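Local coordinates for Lin1909 protein (Listeria innocua, PDB 3FIJ), which is of uncharacterized function but may hydrolyse gamma-glutamyl-gamma-aminobutyrate, as a manganese-binding member of the peptidase C26 family of class I glutamine amidotransferase-like proteins, at the interface of chains A and B. Coordinates in Å, arbitrary orientation; residue numbers count along the deposited sequence, not the author numbering. Chains: chain A/B, Lin1909 protein.

The interface of chains A and B. Residues chain A 47, 50, 54, 57-58, 61, 96; chain B 43, 45.
B:Phe43 reaches out of strand 43-47 of chain B and puts its ring among A:Asp50, A:Thr54, A:Gln57, A:Ala58 and A:Tyr96. CG stands anti to the backbone N (chi1 177°), which carries the ring away from its own strand toward chain A. B:Phe43 CB lies 3.9 Å from the amide oxygen A:Gln57 OE1, with NE2 similarly near. Over one face, the amide carbon A:Gln57 CD sits 4.1 Å from B:Phe43 CG. The extended A:Gln57 chain runs past the phenylalanine in the opposite direction, its amide tilted 26° from the ring plane, a loose cover over the ring's base. B:Phe43 CD1 meets the carboxylate A:Asp50 OD1 at 3.4 Å, from the side of the ring plane opposite A:Gln57. That carboxylate is nearly parallel to the ring, 9° off, but displaced beyond its margin. B:Phe43 CE1 lies between this OD1 on one side and A:Thr54 on the other, whose hydroxyl A:Thr54 OG1 is 3.6 Å from B:Phe43 CE1. CE2 comes near A:Ala58 CA. Farthest out, B:Phe43 CZ touches the methyl A:Ala58 CB at 3.6 Å. The phenol oxygen A:Tyr96 OH approaches in the ring plane, 3.7 Å from B:Phe43 CZ. Within chain A, the backbone N of A:Asp50 packs over the centre of the A:Tyr96 ring. A:Leu61 CD1 is on the A:Gln57 side, 4.4 Å from B:Phe43 CE2; on the other side, B:Ile45 CG2 faces A:Leu47 CD2 at 4.5 Å. The phenylalanine thus acts as a knob in a mixed apolar and polar socket. Two-fold symmetry repeats this with the chains exchanged, so reciprocal knobs could lock the pair together, if this pairing also forms in solution.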
loop_
_atom_site.group_PDB
_atom_site.type_symbol
_atom_site.label_atom_id
_atom_site.label_comp_id
_atom_site.label_asym_id
_atom_site.label_seq_id
_atom_site.Cartn_x
_atom_site.Cartn_y
_atom_site.Cartn_z
ATOM N N LEU A 47 29.781 8.429 11.513
ATOM C CA LEU A 47 29.775 8.650 12.949
ATOM C C LEU A 47 28.345 8.516 13.445
ATOM O O LEU A 47 27.506 9.376 13.178
ATOM C CB LEU A 47 30.296 10.049 13.279
ATOM C CG LEU A 47 31.759 10.297 12.903
ATOM C CD1 LEU A 47 32.105 11.758 13.114
ATOM C CD2 LEU A 47 32.656 9.407 13.745
ATOM N N ASP A 50 26.022 9.829 19.132
ATOM C CA ASP A 50 26.558 9.396 20.413
ATOM C C ASP A 50 26.494 10.545 21.407
ATOM O O ASP A 50 26.071 11.649 21.070
ATOM C CB ASP A 50 28.004 8.912 20.245
ATOM C CG ASP A 50 28.452 7.990 21.369
ATOM O OD1 ASP A 50 29.402 7.213 21.149
ATOM O OD2 ASP A 50 27.866 8.040 22.474
ATOM N N THR A 54 31.613 12.436 23.806
ATOM C CA THR A 54 32.491 11.625 22.964
ATOM C C THR A 54 32.863 12.352 21.683
ATOM O O THR A 54 33.554 11.800 20.825
ATOM C CB THR A 54 31.845 10.281 22.566
ATOM O OG1 THR A 54 30.704 10.523 21.734
ATOM C CG2 THR A 54 31.406 9.511 23.803
ATOM N N GLN A 57 36.637 12.760 20.952
ATOM C CA GLN A 57 37.257 11.496 20.563
ATOM C C GLN A 57 36.875 11.184 19.116
ATOM O O GLN A 57 37.642 10.580 18.366
ATOM C CB GLN A 57 36.800 10.341 21.464
ATOM C CG GLN A 57 37.460 9.017 21.087
ATOM C CD GLN A 57 36.989 7.833 21.921
ATOM O OE1 GLN A 57 37.526 6.732 21.802
ATOM N NE2 GLN A 57 35.985 8.050 22.756
ATOM N N ALA A 58 35.677 11.598 18.729
ATOM C CA ALA A 58 35.206 11.364 17.377
ATOM C C ALA A 58 36.067 12.139 16.374
ATOM O O ALA A 58 36.552 11.563 15.402
ATOM C CB ALA A 58 33.743 11.773 17.255
ATOM N N LEU A 61 39.849 10.993 15.443
ATOM C CA LEU A 61 40.243 10.040 14.414
ATOM C C LEU A 61 39.904 10.386 12.971
ATOM O O LEU A 61 40.118 9.574 12.078
ATOM C CB LEU A 61 39.766 8.613 14.749
ATOM C CG LEU A 61 38.333 8.228 15.099
ATOM C CD1 LEU A 61 38.110 8.339 16.584
ATOM C CD2 LEU A 61 37.385 9.093 14.308
ATOM N N TYR A 96 24.805 16.163 19.665
ATOM C CA TYR A 96 26.042 15.499 19.282
ATOM C C TYR A 96 26.763 16.266 18.180
ATOM O O TYR A 96 27.962 16.519 18.277
ATOM C CB TYR A 96 25.767 14.062 18.821
ATOM C CG TYR A 96 27.036 13.284 18.565
ATOM C CD1 TYR A 96 28.006 13.153 19.568
ATOM C CD2 TYR A 96 27.281 12.691 17.321
ATOM C CE1 TYR A 96 29.194 12.446 19.338
ATOM C CE2 TYR A 96 28.467 11.983 17.073
ATOM C CZ TYR A 96 29.418 11.864 18.085
ATOM O OH TYR A 96 30.583 11.165 17.863
ATOM N N PHE B 43 33.256 2.978 21.781
ATOM C CA PHE B 43 32.920 4.114 20.926
ATOM C C PHE B 43 32.771 3.548 19.522
ATOM O O PHE B 43 33.760 3.286 18.834
ATOM C CB PHE B 43 34.021 5.166 20.917
ATOM C CG PHE B 43 33.728 6.319 19.997
ATOM C CD1 PHE B 43 32.746 7.255 20.329
ATOM C CD2 PHE B 43 34.377 6.432 18.770
ATOM C CE1 PHE B 43 32.409 8.288 19.453
ATOM C CE2 PHE B 43 34.045 7.466 17.883
ATOM C CZ PHE B 43 33.058 8.392 18.229
ATOM N N ILE B 45 31.875 3.213 15.427
ATOM C CA ILE B 45 31.946 3.960 14.180
ATOM C C ILE B 45 31.529 2.974 13.096
ATOM O O ILE B 45 31.926 1.806 13.112
ATOM C CB ILE B 45 33.366 4.518 13.861
ATOM C CG1 ILE B 45 34.313 3.399 13.443
ATOM C CG2 ILE B 45 33.909 5.291 15.054
ATOM C CD1 ILE B 45 35.625 3.928 12.866
#